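PDB 2Z0Q: Rho guanine nucleotide exchange factor 3 from Mus musculus, which acts as a guanine nucleotide exchange factor for the small GTPases RhoA and RhoB, here represented by its DH-PH domain pair. Local coordinates for residues T66-Q80 against I97-Y111. Numbering follows the deposited sequence.
Sequences TLDSLIPLHEELLSQ and ILVGWLPCLSSYDSY
W101 lies with one face of its indole under L77, whose CB sits 3.6 Å from the centroid of the W101 five-membered ring in a CH-pi contact, while L77 CD2 rests about 4.0 Å from W101 CZ3 and CH2. C104 SG covers the opposite face, near the rim. With W101 CG anti to its backbone N (chi1 175°), the indole reaches across to helix 67-80, and W101 NE1 donates to L73 O (2.7 Å). That carbonyl also accepts the helical N-H of L77, the two donors approaching from opposite faces of its plane; tryptophan suits the place because it joins a broad apolar surface to one N-H, here spent on an oxygen the helix already uses. In the helical DH domain, helix 67-80 runs nearly antiparallel to helices 97-101 and 107-111, and helix 15-51 packs against L67, H74 and L77. Buried H74 meets Y108 rim to rim, planes at 82°, and H74 NE2 and Y108 OH share a 2.6 Å hydrogen bond in which either may be donor; histidine offers a second nitrogen, and H74 ND1 is hydrogen-bonded to E31 OE1. Leucine's fork lets L70 serve two neighbours: CD1 lies over the face of Y111, and CD2 leans on Y108 and S107. T66 CG2 meets the Y111 edge at CD1 (3.4 Å), and the phenol OH bonds to L153 O.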
# COMPACT_ATOMS: atom_id res chain seq x y z
N THR A 66 -8.18 13.51 -0.26
CA THR A 66 -8.16 13.19 -1.68
C THR A 66 -9.20 12.19 -2.11
O THR A 66 -9.69 12.25 -3.23
CB THR A 66 -6.80 12.68 -2.13
OG1 THR A 66 -5.77 13.50 -1.57
CG2 THR A 66 -6.72 12.74 -3.66
N LEU A 67 -9.55 11.27 -1.21
CA LEU A 67 -10.56 10.25 -1.52
C LEU A 67 -11.81 10.89 -2.07
O LEU A 67 -12.45 10.35 -2.97
CB LEU A 67 -10.92 9.42 -0.28
CG LEU A 67 -9.90 8.40 0.23
CD1 LEU A 67 -10.52 7.68 1.42
CD2 LEU A 67 -9.52 7.40 -0.86
N ASP A 68 -12.16 12.06 -1.54
CA ASP A 68 -13.34 12.78 -1.99
C ASP A 68 -13.24 13.32 -3.40
O ASP A 68 -14.23 13.77 -3.97
CB ASP A 68 -13.67 13.93 -1.03
CG ASP A 68 -14.52 13.48 0.14
OD1 ASP A 68 -15.58 12.86 -0.12
OD2 ASP A 68 -14.12 13.74 1.30
N SER A 69 -12.05 13.33 -3.99
CA SER A 69 -11.97 13.80 -5.36
C SER A 69 -12.20 12.58 -6.28
O SER A 69 -12.58 12.72 -7.43
CB SER A 69 -10.62 14.44 -5.64
OG SER A 69 -9.58 13.47 -5.68
N LEU A 70 -11.99 11.37 -5.75
CA LEU A 70 -12.17 10.17 -6.57
C LEU A 70 -13.59 9.63 -6.65
O LEU A 70 -13.96 8.98 -7.63
CB LEU A 70 -11.27 9.06 -6.05
CG LEU A 70 -9.81 9.43 -5.94
CD1 LEU A 70 -9.05 8.21 -5.45
CD2 LEU A 70 -9.28 9.90 -7.30
N ILE A 71 -14.38 9.87 -5.61
CA ILE A 71 -15.75 9.38 -5.59
C ILE A 71 -16.54 9.78 -6.83
O ILE A 71 -17.21 8.94 -7.43
CB ILE A 71 -16.47 9.80 -4.27
CG1 ILE A 71 -15.76 9.11 -3.10
CG2 ILE A 71 -17.95 9.43 -4.32
CD1 ILE A 71 -16.28 9.50 -1.68
N PRO A 72 -16.48 11.07 -7.24
CA PRO A 72 -17.25 11.46 -8.43
C PRO A 72 -16.86 10.71 -9.71
O PRO A 72 -17.70 10.49 -10.57
CB PRO A 72 -16.98 12.97 -8.55
CG PRO A 72 -16.65 13.37 -7.13
CD PRO A 72 -15.82 12.24 -6.62
N LEU A 73 -15.60 10.31 -9.82
CA LEU A 73 -15.13 9.59 -11.02
C LEU A 73 -15.87 8.25 -11.22
O LEU A 73 -16.26 7.88 -12.33
CB LEU A 73 -13.64 9.26 -10.92
CG LEU A 73 -12.71 10.39 -10.49
CD1 LEU A 73 -11.28 9.92 -10.63
CD2 LEU A 73 -12.99 11.62 -11.32
N HIS A 74 -16.01 7.54 -10.12
CA HIS A 74 -16.69 6.24 -10.11
C HIS A 74 -18.21 6.42 -10.21
O HIS A 74 -18.90 5.66 -10.91
CB HIS A 74 -16.21 5.48 -8.86
CG HIS A 74 -14.75 5.16 -8.90
ND1 HIS A 74 -14.23 4.18 -9.72
CD2 HIS A 74 -13.69 5.73 -8.27
CE1 HIS A 74 -12.91 4.17 -9.60
NE2 HIS A 74 -12.56 5.10 -8.74
N GLU A 75 -18.75 7.46 -9.59
CA GLU A 75 -20.17 7.70 -9.71
C GLU A 75 -20.49 7.97 -11.16
O GLU A 75 -21.54 7.54 -11.65
CB GLU A 75 -20.63 8.89 -8.84
CG GLU A 75 -20.49 8.65 -7.35
CD GLU A 75 -20.89 9.87 -6.51
OE1 GLU A 75 -20.25 10.94 -6.66
OE2 GLU A 75 -21.83 9.74 -5.70
N GLU A 76 -19.60 8.68 -11.85
CA GLU A 76 -19.84 8.97 -13.25
C GLU A 76 -19.82 7.68 -14.06
O GLU A 76 -20.66 7.49 -14.92
CB GLU A 76 -18.78 9.92 -13.81
CG GLU A 76 -18.99 10.25 -15.28
CD GLU A 76 -20.26 11.01 -15.52
OE1 GLU A 76 -20.63 11.83 -14.66
OE2 GLU A 76 -20.90 10.82 -16.57
N LEU A 77 -18.86 6.79 -13.79
CA LEU A 77 -18.84 5.56 -14.58
C LEU A 77 -20.10 4.74 -14.29
O LEU A 77 -20.76 4.24 -15.19
CB LEU A 77 -17.58 4.74 -14.28
CG LEU A 77 -17.60 3.37 -14.95
CD1 LEU A 77 -17.75 3.50 -16.46
CD2 LEU A 77 -16.35 2.60 -14.53
N LEU A 78 -20.42 4.58 -13.02
CA LEU A 78 -21.61 3.82 -12.65
C LEU A 78 -22.88 4.37 -13.31
O LEU A 78 -23.69 3.62 -13.83
CB LEU A 78 -21.75 3.83 -11.14
CG LEU A 78 -22.91 3.02 -10.54
CD1 LEU A 78 -22.79 1.57 -10.95
CD2 LEU A 78 -22.86 3.15 -9.02
N SER A 79 -23.05 5.69 -13.27
CA SER A 79 -24.21 6.32 -13.85
C SER A 79 -24.33 5.99 -15.33
O SER A 79 -25.42 5.69 -15.82
CB SER A 79 -24.13 7.85 -13.64
OG SER A 79 -25.20 8.49 -14.31
N GLN A 80 -23.21 6.04 -16.05
CA GLN A 80 -23.22 5.74 -17.47
C GLN A 80 -23.52 4.27 -17.76
O GLN A 80 -24.26 3.95 -18.71
CB GLN A 80 -21.87 6.14 -18.10
CG GLN A 80 -21.74 7.66 -18.28
CD GLN A 80 -20.44 8.06 -18.93
OE1 GLN A 80 -20.08 7.53 -19.99
NE2 GLN A 80 -19.73 9.00 -18.32
N ILE A 97 -18.41 3.62 -23.61
CA ILE A 97 -18.44 4.26 -22.31
C ILE A 97 -17.08 4.18 -21.60
O ILE A 97 -16.61 5.16 -21.02
CB ILE A 97 -19.52 3.60 -21.40
CG1 ILE A 97 -20.91 4.06 -21.84
CG2 ILE A 97 -19.24 3.96 -19.91
CD1 ILE A 97 -22.06 3.35 -21.08
N LEU A 98 -16.45 3.00 -21.61
CA LEU A 98 -15.16 2.84 -20.94
C LEU A 98 -14.10 3.71 -21.60
O LEU A 98 -13.38 4.41 -20.93
CB LEU A 98 -14.73 1.36 -20.95
CG LEU A 98 -15.56 0.56 -19.94
CD1 LEU A 98 -15.47 -0.93 -20.23
CD2 LEU A 98 -15.08 0.88 -18.53
N VAL A 99 -14.01 3.63 -22.92
CA VAL A 99 -13.02 4.44 -23.63
C VAL A 99 -13.22 5.94 -23.35
O VAL A 99 -12.25 6.67 -23.15
CB VAL A 99 -13.08 4.15 -25.12
CG1 VAL A 99 -12.17 5.19 -25.88
CG2 VAL A 99 -12.53 2.72 -25.37
N GLY A 100 -14.46 6.41 -23.31
CA GLY A 100 -14.66 7.83 -23.02
C GLY A 100 -14.41 8.22 -21.57
O GLY A 100 -14.09 9.38 -21.27
N TRP A 101 -14.58 7.28 -20.65
CA TRP A 101 -14.38 7.56 -19.24
C TRP A 101 -12.93 7.50 -18.78
O TRP A 101 -12.52 8.26 -17.93
CB TRP A 101 -15.23 6.56 -18.40
CG TRP A 101 -15.04 6.64 -16.91
CD1 TRP A 101 -15.63 7.54 -16.04
CD2 TRP A 101 -14.22 5.78 -16.11
NE1 TRP A 101 -15.21 7.28 -14.76
CE2 TRP A 101 -14.35 6.21 -14.77
CE3 TRP A 101 -13.39 4.68 -16.39
CZ2 TRP A 101 -13.68 5.58 -13.70
CZ3 TRP A 101 -12.72 4.04 -15.32
CH2 TRP A 101 -12.87 4.50 -14.00
N LEU A 102 -12.13 6.62 -19.39
CA LEU A 102 -10.73 6.47 -19.01
C LEU A 102 -9.87 7.70 -18.70
O LEU A 102 -9.06 7.67 -17.78
CB LEU A 102 -9.98 5.62 -20.06
CG LEU A 102 -10.48 4.20 -20.18
CD1 LEU A 102 -9.64 3.42 -21.17
CD2 LEU A 102 -10.45 3.59 -18.80
N PRO A 103 -9.98 8.76 -19.49
CA PRO A 103 -9.17 9.96 -19.25
C PRO A 103 -9.31 10.54 -17.81
O PRO A 103 -8.39 11.15 -17.32
CB PRO A 103 -9.66 10.93 -20.32
CG PRO A 103 -9.99 10.02 -21.43
CD PRO A 103 -10.74 8.92 -20.75
N CYS A 104 -10.45 10.31 -17.16
CA CYS A 104 -10.63 10.85 -15.82
C CYS A 104 -9.75 10.15 -14.81
O CYS A 104 -9.56 10.65 -13.70
CB CYS A 104 -12.10 10.81 -15.40
SG CYS A 104 -12.62 9.28 -14.71
N LEU A 105 -9.19 9.00 -15.18
CA LEU A 105 -8.29 8.28 -14.28
C LEU A 105 -6.99 9.05 -14.06
O LEU A 105 -6.15 8.65 -13.27
CB LEU A 105 -7.99 6.87 -14.81
CG LEU A 105 -9.13 5.85 -14.68
CD1 LEU A 105 -8.67 4.52 -15.14
CD2 LEU A 105 -9.62 5.78 -13.25
N SER A 106 -6.80 10.16 -14.78
CA SER A 106 -5.60 10.93 -14.57
C SER A 106 -5.53 11.37 -13.08
O SER A 106 -4.46 11.56 -12.55
CB SER A 106 -5.58 12.17 -15.49
OG SER A 106 -6.65 13.04 -15.21
N SER A 107 -6.68 11.54 -12.43
CA SER A 107 -6.68 11.92 -11.01
C SER A 107 -6.04 10.86 -10.11
O SER A 107 -5.62 11.16 -8.98
CB SER A 107 -8.10 12.20 -10.54
OG SER A 107 -8.69 13.21 -11.32
N TYR A 108 -5.95 9.61 -10.57
CA TYR A 108 -5.31 8.59 -9.73
C TYR A 108 -3.80 8.87 -9.59
O TYR A 108 -3.16 8.42 -8.64
CB TYR A 108 -5.52 7.18 -10.29
CG TYR A 108 -6.77 6.53 -9.75
CD1 TYR A 108 -8.04 7.03 -10.05
CD2 TYR A 108 -6.68 5.45 -8.87
CE1 TYR A 108 -9.21 6.46 -9.46
CE2 TYR A 108 -7.82 4.89 -8.28
CZ TYR A 108 -9.07 5.39 -8.57
OH TYR A 108 -10.15 4.82 -7.95
N ASP A 109 -3.23 9.61 -10.53
CA ASP A 109 -1.81 9.94 -10.47
C ASP A 109 -1.55 10.78 -9.21
O ASP A 109 -0.69 10.45 -8.40
CB ASP A 109 -1.40 10.73 -11.71
CG ASP A 109 0.09 10.95 -11.78
OD1 ASP A 109 0.83 10.01 -11.49
OD2 ASP A 109 0.51 12.08 -12.15
N SER A 110 -2.33 11.85 -9.08
CA SER A 110 -2.23 12.78 -7.95
C SER A 110 -2.46 12.01 -6.65
O SER A 110 -1.68 12.11 -5.71
CB SER A 110 -3.29 13.87 -8.13
OG SER A 110 -3.23 14.84 -7.10
N TYR A 111 -3.52 11.21 -6.62
CA TYR A 111 -3.86 10.42 -5.45
C TYR A 111 -2.77 9.43 -5.03
O TYR A 111 -2.35 9.40 -3.87
CB TYR A 111 -5.15 9.65 -5.70
CG TYR A 111 -5.55 8.83 -4.51
CD1 TYR A 111 -5.99 9.45 -3.34
CD2 TYR A 111 -5.46 7.46 -4.54
CE1 TYR A 111 -6.34 8.70 -2.22
CE2 TYR A 111 -5.81 6.69 -3.42
CZ TYR A 111 -6.24 7.31 -2.27
OH TYR A 111 -6.60 6.56 -1.17
O HOH W 1 -6.60 12.98 -6.82
O HOH W 2 -17.81 7.55 -21.04